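Catalase (Bacillus pumilus, PDB 4QOL) breaks down hydrogen peroxide to water and oxygen at a buried heme and also shows peroxidase-like reactivity toward phenolic substrates. Local coordinates at residues A[175-180]-A[422-428]; A[165-170]-A[455-459]; A[227-231]-A[442-446]; A[97-101]-A[149-153]; A[104-108]-A[234-238]. All coordinates share one frame. Residues are numbered along the deposited sequence.

In the fold
Interactions 1, 2 and 3 join the catalase core to the C-terminal helices. Helix 175-181 meets helix 423-431, helix 161-169 meets helix 453-466, and helix 229-236 meets helix 434-448. Interactions 1 and 2 lie with centres about 15 Å apart and touch where Leu178 packs on Trp165. Trp165 also packs on Leu444 of interaction 3. Interactions 4 and 5 tie down two parts of the loop between strands 88-96 and 113-120; His100 packs on Leu108 between them, and both reach the third subunit. Interactions 3 and 5 share helix 229-236. The side chains of Lys151 and Trp180 lie about 9 and 13 Å from a heme.

Interaction 1 of 5, residues A[175-180]-A[422-428]; sequences THMLTW and FKQAGEK
Two helical segments, 175-180 and 423-428, run side by side. Their axes approach to 8.2 Å at 20°, nearly parallel. The register is set by His176 and Ala425, with CA atoms 4.1 Å apart. Thr175 points toward the partner; its CG2 lies 3.8 Å from Ala425 CB and its OG1 3.7 Å from Phe422 CE1. Thr175 OG1 hydrogen-bonds to Pro172 O. His176 is t, and its CA sits 3.7 Å from Ala425 CB. Gln424 CB packs over the His176 ring at 3.8 Å from the centroid, a CH-pi contact, while His176 ND1 hydrogen-bonds to Thr282 O. Thr179 is m, and Thr179 OG1 donates to Thr175 O at 2.8 Å. Thr179 CG2 lies 4.1 Å from Lys428 CG. Trp180 is m. Lys428 NZ stands over the Trp180 six-membered ring, 3.6 Å from the centroid and 16° off the normal. This cation-pi contact completes a close helix-helix packing, with small Ala425 at the interface, between the catalase core and its C-terminal helical domain.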
# COMPACT_ATOMS: atom_id res chain seq x y z
N THR A 175 32.85 -11.20 17.70
CA THR A 175 33.90 -12.23 17.61
C THR A 175 33.39 -13.63 18.02
O THR A 175 33.71 -14.65 17.37
CB THR A 175 35.11 -11.82 18.48
OG1 THR A 175 35.56 -10.52 18.10
CG2 THR A 175 36.21 -12.76 18.33
N HIS A 176 32.63 -13.71 19.11
CA HIS A 176 32.04 -14.98 19.49
C HIS A 176 31.12 -15.56 18.39
O HIS A 176 31.29 -16.72 17.98
CB HIS A 176 31.32 -14.84 20.84
CG HIS A 176 30.94 -16.15 21.48
ND1 HIS A 176 30.06 -16.22 22.55
CD2 HIS A 176 31.34 -17.42 21.23
CE1 HIS A 176 29.90 -17.49 22.89
NE2 HIS A 176 30.67 -18.23 22.10
N MET A 177 30.21 -14.75 17.86
CA MET A 177 29.35 -15.22 16.82
C MET A 177 30.09 -15.75 15.61
O MET A 177 29.73 -16.80 15.05
CB MET A 177 28.37 -14.14 16.39
CG MET A 177 27.43 -14.58 15.29
SD MET A 177 26.21 -15.74 15.95
CE MET A 177 24.89 -15.57 14.73
N LEU A 178 31.07 -15.00 15.19
CA LEU A 178 31.80 -15.37 13.97
C LEU A 178 32.56 -16.69 14.17
O LEU A 178 32.77 -17.51 13.27
CB LEU A 178 32.75 -14.28 13.58
CG LEU A 178 32.05 -12.98 13.20
CD1 LEU A 178 33.06 -11.87 12.99
CD2 LEU A 178 31.28 -13.19 11.90
N THR A 179 32.96 -16.95 15.42
CA THR A 179 33.59 -18.22 15.77
C THR A 179 32.67 -19.45 15.68
O THR A 179 33.15 -20.57 15.43
CB THR A 179 34.24 -18.11 17.17
OG1 THR A 179 35.16 -16.99 17.15
CG2 THR A 179 34.95 -19.37 17.58
N TRP A 180 31.34 -19.24 15.84
CA TRP A 180 30.36 -20.25 15.52
C TRP A 180 29.98 -20.31 14.04
O TRP A 180 29.92 -21.38 13.47
CB TRP A 180 29.04 -20.00 16.33
CG TRP A 180 29.07 -20.27 17.74
CD1 TRP A 180 29.68 -19.53 18.73
CD2 TRP A 180 28.37 -21.32 18.43
NE1 TRP A 180 29.40 -20.03 19.91
CE2 TRP A 180 28.63 -21.15 19.78
CE3 TRP A 180 27.61 -22.40 18.02
CZ2 TRP A 180 28.11 -22.01 20.77
CZ3 TRP A 180 27.11 -23.26 19.02
CH2 TRP A 180 27.35 -23.06 20.34
N PHE A 422 35.97 -10.96 23.97
CA PHE A 422 36.85 -12.03 23.45
C PHE A 422 36.89 -13.35 24.21
O PHE A 422 37.23 -14.38 23.64
CB PHE A 422 38.26 -11.51 23.22
CG PHE A 422 38.30 -10.24 22.48
CD1 PHE A 422 38.06 -10.23 21.12
CD2 PHE A 422 38.51 -9.02 23.11
CE1 PHE A 422 38.10 -9.07 20.40
CE2 PHE A 422 38.49 -7.83 22.40
CZ PHE A 422 38.26 -7.86 21.02
N LYS A 423 36.51 -13.35 25.49
CA LYS A 423 36.70 -14.51 26.29
C LYS A 423 35.95 -15.74 25.83
O LYS A 423 36.52 -16.80 25.68
CB LYS A 423 36.36 -14.20 27.77
CG LYS A 423 36.55 -15.42 28.64
CD LYS A 423 36.53 -15.09 30.13
CE LYS A 423 36.19 -16.35 30.92
NZ LYS A 423 36.21 -16.09 32.39
N GLN A 424 34.63 -15.62 25.64
CA GLN A 424 33.86 -16.78 25.21
C GLN A 424 34.20 -17.26 23.82
O GLN A 424 34.05 -18.45 23.54
CB GLN A 424 32.35 -16.46 25.32
CG GLN A 424 31.90 -16.29 26.75
CD GLN A 424 30.41 -16.43 26.90
OE1 GLN A 424 29.67 -16.50 25.92
NE2 GLN A 424 29.92 -16.57 28.17
N ALA A 425 34.64 -16.37 22.92
CA ALA A 425 35.11 -16.78 21.58
C ALA A 425 36.31 -17.71 21.74
O ALA A 425 36.42 -18.68 21.02
CB ALA A 425 35.47 -15.59 20.75
N GLY A 426 37.19 -17.37 22.65
CA GLY A 426 38.37 -18.23 22.91
C GLY A 426 37.92 -19.57 23.49
O GLY A 426 38.49 -20.62 23.16
N GLU A 427 36.94 -19.55 24.41
CA GLU A 427 36.45 -20.79 24.98
C GLU A 427 35.81 -21.68 23.96
O GLU A 427 36.03 -22.89 23.95
CB GLU A 427 35.47 -20.49 26.16
CG GLU A 427 36.13 -19.77 27.32
CD GLU A 427 35.18 -19.25 28.39
OE1 GLU A 427 35.65 -19.11 29.56
OE2 GLU A 427 33.99 -18.89 28.11
N LYS A 428 35.07 -21.06 23.02
CA LYS A 428 34.47 -21.83 21.93
C LYS A 428 35.53 -22.42 21.04
O LYS A 428 35.49 -23.63 20.75
CB LYS A 428 33.49 -20.97 21.11
CG LYS A 428 32.74 -21.75 20.04
CD LYS A 428 31.87 -22.85 20.58
CE LYS A 428 31.17 -23.58 19.41
NZ LYS A 428 30.37 -24.72 19.92
O HOH W 1 31.47 -20.44 24.17

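Interaction 2 of 5, residues A[165-170]-A[455-459]; sequences WDFMTL and TKLLA
Helical residues 165-169 and 455-459 cross at 40° with axes 9.3 Å apart. The pairs in register are Asp166 with Thr455, CA atoms 5.9 Å apart, and Thr169 with Ala459, 5.4 Å. Thr455 is m and points toward the partner. Its CG2 sits 3.6 Å from Trp165 O and 3.8 Å from Thr169 OG1. Thr169 is p, which turns its CG2 toward the backbone of the partner helix, 3.6 Å from Thr455 O. Thr455 OG1 lies 2.8 Å from a water that donates to Asp166 OD1 at 2.6 Å and to Thr169 OG1 at 2.9 Å. Arg388 of the second subunit also hydrogen-bonds to Thr455 OG1, and Asp166 OD2 accepts from Tyr384 of that subunit. This is a helix-helix seam between the catalase core and the C-terminal helical domain, and it reaches a subunit interface of the tetramer. Leu458 follows, with chi1 t and chi2 p. Its CD2 lies 3.5 Å from Thr169 O, 3.6 Å from Thr169 CB and 3.8 Å from Leu170 CD2. The small side chain of Ala459 lets Thr169 come close: Thr169 CG2 is 3.5 Å from Ala459 N and 3.6 Å from Ala459 CB. Ala459 CB is also 4.1 Å from Trp165 CE3.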
# COMPACT_ATOMS: atom_id res chain seq x y z
N TRP A 165 33.01 -7.80 6.62
CA TRP A 165 34.17 -7.82 7.50
C TRP A 165 34.60 -6.44 7.99
O TRP A 165 35.05 -6.33 9.14
CB TRP A 165 35.36 -8.58 6.86
CG TRP A 165 35.19 -10.07 6.92
CD1 TRP A 165 34.87 -10.91 5.89
CD2 TRP A 165 35.31 -10.89 8.06
NE1 TRP A 165 34.80 -12.21 6.33
CE2 TRP A 165 35.06 -12.20 7.68
CE3 TRP A 165 35.67 -10.64 9.42
CZ2 TRP A 165 35.07 -13.26 8.59
CZ3 TRP A 165 35.74 -11.69 10.29
CH2 TRP A 165 35.40 -12.99 9.90
N ASP A 166 34.41 -5.38 7.19
CA ASP A 166 34.67 -4.03 7.63
C ASP A 166 33.82 -3.77 8.88
O ASP A 166 34.32 -3.37 9.93
CB ASP A 166 34.33 -3.01 6.58
CG ASP A 166 34.72 -1.56 6.96
OD1 ASP A 166 35.69 -1.35 7.73
OD2 ASP A 166 34.15 -0.64 6.33
N PHE A 167 32.54 -3.99 8.75
CA PHE A 167 31.63 -3.82 9.92
C PHE A 167 31.97 -4.69 11.09
O PHE A 167 32.01 -4.21 12.23
CB PHE A 167 30.14 -4.07 9.51
CG PHE A 167 29.16 -3.98 10.64
CD1 PHE A 167 28.58 -2.73 11.03
CD2 PHE A 167 28.83 -5.12 11.36
CE1 PHE A 167 27.72 -2.70 12.17
CE2 PHE A 167 28.05 -5.08 12.50
CZ PHE A 167 27.44 -3.88 12.86
N MET A 168 32.12 -5.99 10.86
CA MET A 168 32.34 -6.91 11.95
C MET A 168 33.63 -6.64 12.72
O MET A 168 33.63 -6.66 13.97
CB MET A 168 32.31 -8.35 11.48
CG MET A 168 30.99 -8.83 10.98
SD MET A 168 29.62 -8.85 12.15
CE MET A 168 28.33 -9.24 10.93
N THR A 169 34.70 -6.35 12.01
CA THR A 169 35.99 -6.06 12.69
C THR A 169 35.95 -4.84 13.60
O THR A 169 36.62 -4.82 14.64
CB THR A 169 37.16 -5.92 11.67
OG1 THR A 169 36.92 -4.89 10.73
CG2 THR A 169 37.42 -7.25 11.00
N LEU A 170 35.17 -3.83 13.19
CA LEU A 170 34.92 -2.62 13.90
C LEU A 170 33.82 -2.75 15.00
O LEU A 170 33.57 -1.78 15.75
CB LEU A 170 34.60 -1.49 12.96
CG LEU A 170 35.76 -1.12 11.99
CD1 LEU A 170 35.28 -0.13 10.95
CD2 LEU A 170 36.92 -0.54 12.79
N THR A 455 41.62 -4.33 7.18
CA THR A 455 40.49 -5.05 7.75
C THR A 455 40.85 -6.50 8.10
O THR A 455 40.49 -7.00 9.16
CB THR A 455 39.28 -5.03 6.84
OG1 THR A 455 38.82 -3.68 6.76
CG2 THR A 455 38.18 -5.96 7.32
N LYS A 456 41.55 -7.12 7.19
CA LYS A 456 42.01 -8.51 7.37
C LYS A 456 42.91 -8.63 8.61
O LYS A 456 42.74 -9.55 9.42
CB LYS A 456 42.80 -8.93 6.13
CG LYS A 456 43.16 -10.40 6.09
CD LYS A 456 44.17 -10.67 4.95
CE LYS A 456 43.61 -10.32 3.61
NZ LYS A 456 44.58 -10.64 2.55
N LEU A 457 43.82 -7.68 8.78
CA LEU A 457 44.66 -7.62 10.01
C LEU A 457 43.80 -7.47 11.25
O LEU A 457 44.04 -8.11 12.26
CB LEU A 457 45.68 -6.47 9.92
CG LEU A 457 46.69 -6.27 11.02
CD1 LEU A 457 47.48 -7.57 11.20
CD2 LEU A 457 47.63 -5.10 10.71
N LEU A 458 42.82 -6.55 11.21
CA LEU A 458 42.01 -6.31 12.42
C LEU A 458 41.22 -7.57 12.75
O LEU A 458 41.10 -7.93 13.88
CB LEU A 458 41.11 -5.05 12.16
CG LEU A 458 40.24 -4.67 13.38
CD1 LEU A 458 41.06 -4.37 14.67
CD2 LEU A 458 39.36 -3.45 13.04
N ALA A 459 40.73 -8.29 11.73
CA ALA A 459 40.05 -9.56 11.99
C ALA A 459 40.94 -10.58 12.68
O ALA A 459 40.57 -11.18 13.71
CB ALA A 459 39.52 -10.16 10.69
O HOH W 2 37.61 -2.60 9.06

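Interaction 3 of 5, residues A[227-231]-A[442-446]; sequences LSMEE and KNLTA
Met229 and Lys442 account for much of this surface contact, with Glu230 and Asn443 beside them. Residues 229-231 are the first turn of helix 229-236, while 442-446 is helical throughout and belongs to helix 434-448. The nearest CA atoms, of Met229 and Asn443, are 7.5 Å apart, so side chains bridge the gap. Met229 points toward the partner with chi1 m, chi2 t and chi3 p. Its CG lies 3.4 Å from Asn443 OD1 and its CE 4.0 Å from Ala446 CB. A water accepts from Met229 N at 3.1 Å and donates to Asn443 OD1 at 2.9 Å. Asn443 ND2 is held by the Phe182 carbonyl and Asp184. Lys442 extends through three t angles and turns at chi4, m. Its NZ forms a salt bridge with Glu230, 2.8 Å from OE2 and 2.9 Å from OE1, the latter a weak bond. Glu230 has chi1 near 20°, between wells, and chi2 m. Behind them Ser228 and Glu231 form a capping box. Glu231 N donates to Ser228 OG at 3.0 Å, and Ser228 N to Glu231 OE1 at 2.9 Å. The exposed charged pair flanks the apolar Met229-Ala446 contact, so core and C-terminal helical domain meet here through side chains and water, not close backbones.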
# COMPACT_ATOMS: atom_id res chain seq x y z
N LEU A 227 27.40 -29.09 6.92
CA LEU A 227 28.06 -29.24 5.63
C LEU A 227 29.36 -28.46 5.57
O LEU A 227 29.42 -27.28 5.94
CB LEU A 227 27.19 -28.77 4.45
CG LEU A 227 25.76 -29.33 4.40
CD1 LEU A 227 24.94 -28.69 3.30
CD2 LEU A 227 25.78 -30.83 4.24
N SER A 228 30.41 -29.14 5.04
CA SER A 228 31.63 -28.41 4.65
C SER A 228 31.34 -27.51 3.46
O SER A 228 30.32 -27.66 2.80
CB SER A 228 32.75 -29.40 4.29
OG SER A 228 32.40 -30.08 3.08
N MET A 229 32.24 -26.58 3.16
CA MET A 229 32.08 -25.78 1.97
C MET A 229 31.89 -26.65 0.75
O MET A 229 31.07 -26.33 -0.12
CB MET A 229 33.21 -24.78 1.79
CG MET A 229 33.28 -23.72 2.88
SD MET A 229 34.58 -22.48 2.65
CE MET A 229 34.31 -21.88 1.01
N GLU A 230 32.73 -27.68 0.61
CA GLU A 230 32.67 -28.54 -0.59
C GLU A 230 31.41 -29.41 -0.63
O GLU A 230 30.80 -29.55 -1.66
CB GLU A 230 33.96 -29.37 -0.77
CG GLU A 230 34.82 -29.58 0.45
CD GLU A 230 35.49 -28.31 1.02
OE1 GLU A 230 35.36 -28.16 2.24
OE2 GLU A 230 36.15 -27.50 0.29
N GLU A 231 30.95 -29.91 0.51
CA GLU A 231 29.64 -30.60 0.58
C GLU A 231 28.46 -29.69 0.22
O GLU A 231 27.57 -30.05 -0.61
CB GLU A 231 29.38 -31.20 1.94
CG GLU A 231 30.31 -32.34 2.24
CD GLU A 231 30.39 -32.76 3.68
OE1 GLU A 231 29.97 -32.02 4.61
OE2 GLU A 231 30.91 -33.88 3.86
N LYS A 442 39.98 -22.86 7.78
CA LYS A 442 39.76 -22.98 6.33
C LYS A 442 38.61 -22.06 5.85
O LYS A 442 38.71 -21.36 4.87
CB LYS A 442 39.39 -24.44 6.05
CG LYS A 442 38.99 -24.74 4.62
CD LYS A 442 38.41 -26.15 4.52
CE LYS A 442 38.41 -26.63 3.08
NZ LYS A 442 37.33 -26.00 2.28
N ASN A 443 37.50 -22.07 6.61
CA ASN A 443 36.29 -21.29 6.20
C ASN A 443 36.52 -19.80 6.35
O ASN A 443 36.20 -19.01 5.47
CB ASN A 443 35.11 -21.70 7.07
CG ASN A 443 34.68 -23.13 6.85
OD1 ASN A 443 34.96 -23.73 5.82
ND2 ASN A 443 33.92 -23.67 7.83
N LEU A 444 37.22 -19.42 7.43
CA LEU A 444 37.63 -18.02 7.62
C LEU A 444 38.60 -17.54 6.57
O LEU A 444 38.48 -16.46 6.05
CB LEU A 444 38.22 -17.79 9.01
CG LEU A 444 37.24 -17.79 10.18
CD1 LEU A 444 38.03 -17.84 11.47
CD2 LEU A 444 36.33 -16.56 10.19
N THR A 445 39.59 -18.39 6.25
CA THR A 445 40.58 -18.00 5.26
C THR A 445 39.96 -17.75 3.90
O THR A 445 40.27 -16.76 3.21
CB THR A 445 41.70 -19.11 5.17
OG1 THR A 445 42.36 -19.24 6.44
CG2 THR A 445 42.68 -18.82 4.09
N ALA A 446 39.07 -18.63 3.49
CA ALA A 446 38.40 -18.48 2.20
C ALA A 446 37.60 -17.19 2.13
O ALA A 446 37.45 -16.60 1.08
CB ALA A 446 37.51 -19.67 1.92
O HOH W 3 34.22 -26.51 5.50

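Interaction 4 of 5, residues A[97-101]-A[149-153]; sequences TVIHP and SLKPD
Residues 97-101 form an irregular stretch of the loop between strands 88-96 and 113-120, in the heme-bearing catalase core. Residues 149-153 carry the end of helix 143-150 into loop at Lys151, whose side chain is about 9 Å from a heme. The segments come closest at Ile99 and Lys151, with CA atoms 5.8 Å apart. Ile99 points toward the partner with both chi1 and chi2 m. Its CD1 reaches Leu150 CB at 3.5 Å and its CG2 lies 4.1 Å from Pro152 CD. Lys151 bends at its base, chi1 and chi2 both m, then extends with chi3 and chi4 t. This brings NZ 2.7 Å from Ile99 O, to which it donates; it also hydrogen-bonds to Val55 O. Leu150 is m, t and points toward the loop. Pro152, ring pucker C-gamma exo, packs against the His100 side chain. His100 is m, and its ring makes an edge-to-face (T-shaped) contact with Phe240 of the third subunit. The loop is fixed to the helix end by an apolar patch and by a buried lysine amino group that satisfies backbone carbonyls.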
# COMPACT_ATOMS: atom_id res chain seq x y z
N THR A 97 16.88 -19.24 6.07
CA THR A 97 18.17 -18.56 6.08
C THR A 97 18.00 -17.13 6.46
O THR A 97 16.93 -16.75 6.97
CB THR A 97 18.87 -18.70 4.67
OG1 THR A 97 18.11 -18.06 3.68
CG2 THR A 97 19.06 -20.23 4.28
N VAL A 98 19.00 -16.27 6.28
CA VAL A 98 18.94 -14.90 6.75
C VAL A 98 19.05 -13.81 5.69
O VAL A 98 18.17 -12.96 5.60
CB VAL A 98 19.97 -14.60 7.87
CG1 VAL A 98 19.84 -13.12 8.31
CG2 VAL A 98 19.78 -15.56 9.01
N ILE A 99 20.12 -13.82 4.91
CA ILE A 99 20.54 -12.63 4.20
C ILE A 99 19.94 -12.55 2.79
O ILE A 99 19.49 -11.50 2.38
CB ILE A 99 22.06 -12.52 4.16
CG1 ILE A 99 22.56 -12.15 5.58
CG2 ILE A 99 22.57 -11.52 3.12
CD1 ILE A 99 22.11 -10.79 6.14
N HIS A 100 19.94 -13.63 2.06
CA HIS A 100 19.65 -13.50 0.62
C HIS A 100 18.13 -13.59 0.39
O HIS A 100 17.39 -13.94 1.30
CB HIS A 100 20.44 -14.48 -0.24
CG HIS A 100 21.90 -14.16 -0.32
ND1 HIS A 100 22.45 -13.36 -1.29
CD2 HIS A 100 22.89 -14.44 0.55
CE1 HIS A 100 23.75 -13.27 -1.09
NE2 HIS A 100 24.05 -13.90 0.03
N PRO A 101 17.63 -13.18 -0.80
CA PRO A 101 16.19 -13.08 -1.02
C PRO A 101 15.46 -14.42 -1.13
O PRO A 101 16.08 -15.49 -1.04
CB PRO A 101 16.08 -12.31 -2.37
CG PRO A 101 17.35 -11.56 -2.49
CD PRO A 101 18.37 -12.45 -1.86
N SER A 149 25.63 -4.41 5.85
CA SER A 149 27.02 -4.86 5.53
C SER A 149 27.05 -6.27 4.98
O SER A 149 27.85 -6.57 4.11
CB SER A 149 27.92 -4.73 6.78
OG SER A 149 27.77 -5.84 7.64
N LEU A 150 26.09 -7.11 5.38
CA LEU A 150 26.02 -8.54 5.02
C LEU A 150 25.29 -8.76 3.73
O LEU A 150 25.61 -9.66 2.93
CB LEU A 150 25.33 -9.34 6.09
CG LEU A 150 26.19 -9.59 7.34
CD1 LEU A 150 25.28 -9.89 8.56
CD2 LEU A 150 27.15 -10.74 7.13
N LYS A 151 24.31 -7.90 3.48
CA LYS A 151 23.49 -7.97 2.30
C LYS A 151 24.30 -7.68 1.07
O LYS A 151 25.33 -6.97 1.08
CB LYS A 151 22.33 -6.95 2.35
CG LYS A 151 21.14 -7.32 3.29
CD LYS A 151 20.11 -8.16 2.63
CE LYS A 151 19.00 -8.62 3.54
NZ LYS A 151 17.91 -9.28 2.73
N PRO A 152 23.83 -8.18 -0.08
CA PRO A 152 24.42 -7.77 -1.33
C PRO A 152 24.72 -6.27 -1.40
O PRO A 152 23.91 -5.46 -1.00
CB PRO A 152 23.38 -8.24 -2.37
CG PRO A 152 22.87 -9.54 -1.74
CD PRO A 152 22.77 -9.18 -0.26
N ASP A 153 25.91 -5.94 -1.95
CA ASP A 153 26.34 -4.56 -2.17
C ASP A 153 25.23 -3.81 -2.88
O ASP A 153 24.61 -4.36 -3.85
CB ASP A 153 27.68 -4.59 -2.90
CG ASP A 153 28.22 -3.25 -3.30
OD1 ASP A 153 27.57 -2.55 -4.07
OD2 ASP A 153 29.40 -2.92 -2.99
O HOH W 4 16.50 -12.16 3.52

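Interaction 5 of 5, residues A[104-108]-A[234-238]; sequences SPETL and EIQAN
This is a small buried contact between a loop and helix 229-236, at a subunit interface. Residues 104-108 lie in the irregular loop between strands 88-96 and 113-120. Residues 234-236 belong to helix 229-236. The CA atoms of Thr107 and Gln236 are nearest, 6.0 Å apart, and both side chains point across. Thr107 has chi1 at 43° (p), which aims OG1 at the glutamine. Gln236 is extended, chi1 and chi2 both t, and its OE1 accepts from Thr107 OG1 at 2.6 Å, a short hydrogen bond. Two apolar side chains pack near the acceptor. Pro105 CB lies 4.0 Å and Leu108 CD2 3.7 Å from Gln236 OE1. Thr107 CG2 packs on Ile235 CG2 at 3.7 Å. The other end of the Gln236 amide looks outward: NE2 hydrogen-bonds to the backbone carbonyl of Gln236 of the third subunit. Phe240 of that subunit packs on Pro105 and Leu108. One amide therefore serves two joints. Its oxygen accepts a hydrogen bond from the threonine of its own chain, and its nitrogen donates one to the neighbouring subunit, so loop, helix and tetramer contact are linked through a single side chain.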
# COMPACT_ATOMS: atom_id res chain seq x y z
N SER A 104 16.73 -17.78 -3.02
CA SER A 104 18.16 -17.97 -2.90
C SER A 104 18.44 -19.39 -2.39
O SER A 104 17.57 -20.06 -1.82
CB SER A 104 18.80 -16.93 -1.94
OG SER A 104 18.27 -16.94 -0.63
N PRO A 105 19.64 -19.91 -2.62
CA PRO A 105 19.94 -21.28 -2.20
C PRO A 105 20.02 -21.48 -0.67
O PRO A 105 20.36 -20.58 0.09
CB PRO A 105 21.32 -21.55 -2.80
CG PRO A 105 21.40 -20.56 -3.91
CD PRO A 105 20.73 -19.35 -3.44
N GLU A 106 19.74 -22.71 -0.27
CA GLU A 106 19.72 -23.06 1.16
C GLU A 106 21.05 -23.74 1.59
O GLU A 106 21.19 -24.26 2.69
CB GLU A 106 18.49 -23.91 1.47
CG GLU A 106 17.19 -23.10 1.46
CD GLU A 106 15.94 -23.95 1.61
OE1 GLU A 106 15.92 -25.05 0.94
OE2 GLU A 106 14.96 -23.51 2.27
N THR A 107 22.03 -23.61 0.72
CA THR A 107 23.41 -24.06 0.92
C THR A 107 24.40 -22.96 1.29
O THR A 107 25.60 -23.24 1.36
CB THR A 107 23.90 -24.69 -0.39
OG1 THR A 107 23.51 -23.89 -1.47
CG2 THR A 107 23.29 -26.07 -0.60
N LEU A 108 23.93 -21.71 1.43
CA LEU A 108 24.78 -20.63 1.83
C LEU A 108 25.09 -20.62 3.32
O LEU A 108 24.32 -21.13 4.10
CB LEU A 108 24.13 -19.31 1.45
CG LEU A 108 23.60 -19.16 0.02
CD1 LEU A 108 23.03 -17.77 -0.27
CD2 LEU A 108 24.72 -19.45 -1.00
N GLU A 234 28.46 -29.12 -3.60
CA GLU A 234 27.96 -30.31 -4.29
C GLU A 234 26.41 -30.33 -4.30
O GLU A 234 25.79 -30.67 -5.30
CB GLU A 234 28.51 -31.60 -3.61
CG GLU A 234 30.03 -31.75 -3.71
CD GLU A 234 30.62 -32.94 -2.92
OE1 GLU A 234 31.88 -33.15 -3.00
OE2 GLU A 234 29.85 -33.61 -2.17
N ILE A 235 25.78 -29.97 -3.18
CA ILE A 235 24.33 -29.90 -3.12
C ILE A 235 23.86 -28.75 -3.96
O ILE A 235 22.92 -28.92 -4.75
CB ILE A 235 23.81 -29.80 -1.61
CG1 ILE A 235 24.12 -31.13 -0.89
CG2 ILE A 235 22.31 -29.56 -1.54
CD1 ILE A 235 24.16 -31.02 0.61
N GLN A 236 24.49 -27.58 -3.84
CA GLN A 236 24.05 -26.40 -4.58
C GLN A 236 24.07 -26.59 -6.10
O GLN A 236 23.16 -26.06 -6.79
CB GLN A 236 24.92 -25.19 -4.21
CG GLN A 236 24.37 -23.86 -4.72
CD GLN A 236 25.16 -22.70 -4.18
OE1 GLN A 236 25.20 -22.50 -2.96
NE2 GLN A 236 25.77 -21.89 -5.05
N ALA A 237 24.98 -27.42 -6.61
CA ALA A 237 25.02 -27.72 -8.03
C ALA A 237 23.70 -28.20 -8.60
O ALA A 237 23.40 -27.91 -9.76
CB ALA A 237 26.10 -28.75 -8.35
N ASN A 238 22.95 -28.98 -7.80
CA ASN A 238 21.74 -29.63 -8.28
C ASN A 238 20.46 -29.28 -7.57
O ASN A 238 19.38 -29.71 -8.01
CB ASN A 238 21.88 -31.14 -8.19
CG ASN A 238 22.99 -31.67 -9.08
OD1 ASN A 238 23.08 -31.34 -10.26
ND2 ASN A 238 23.84 -32.49 -8.51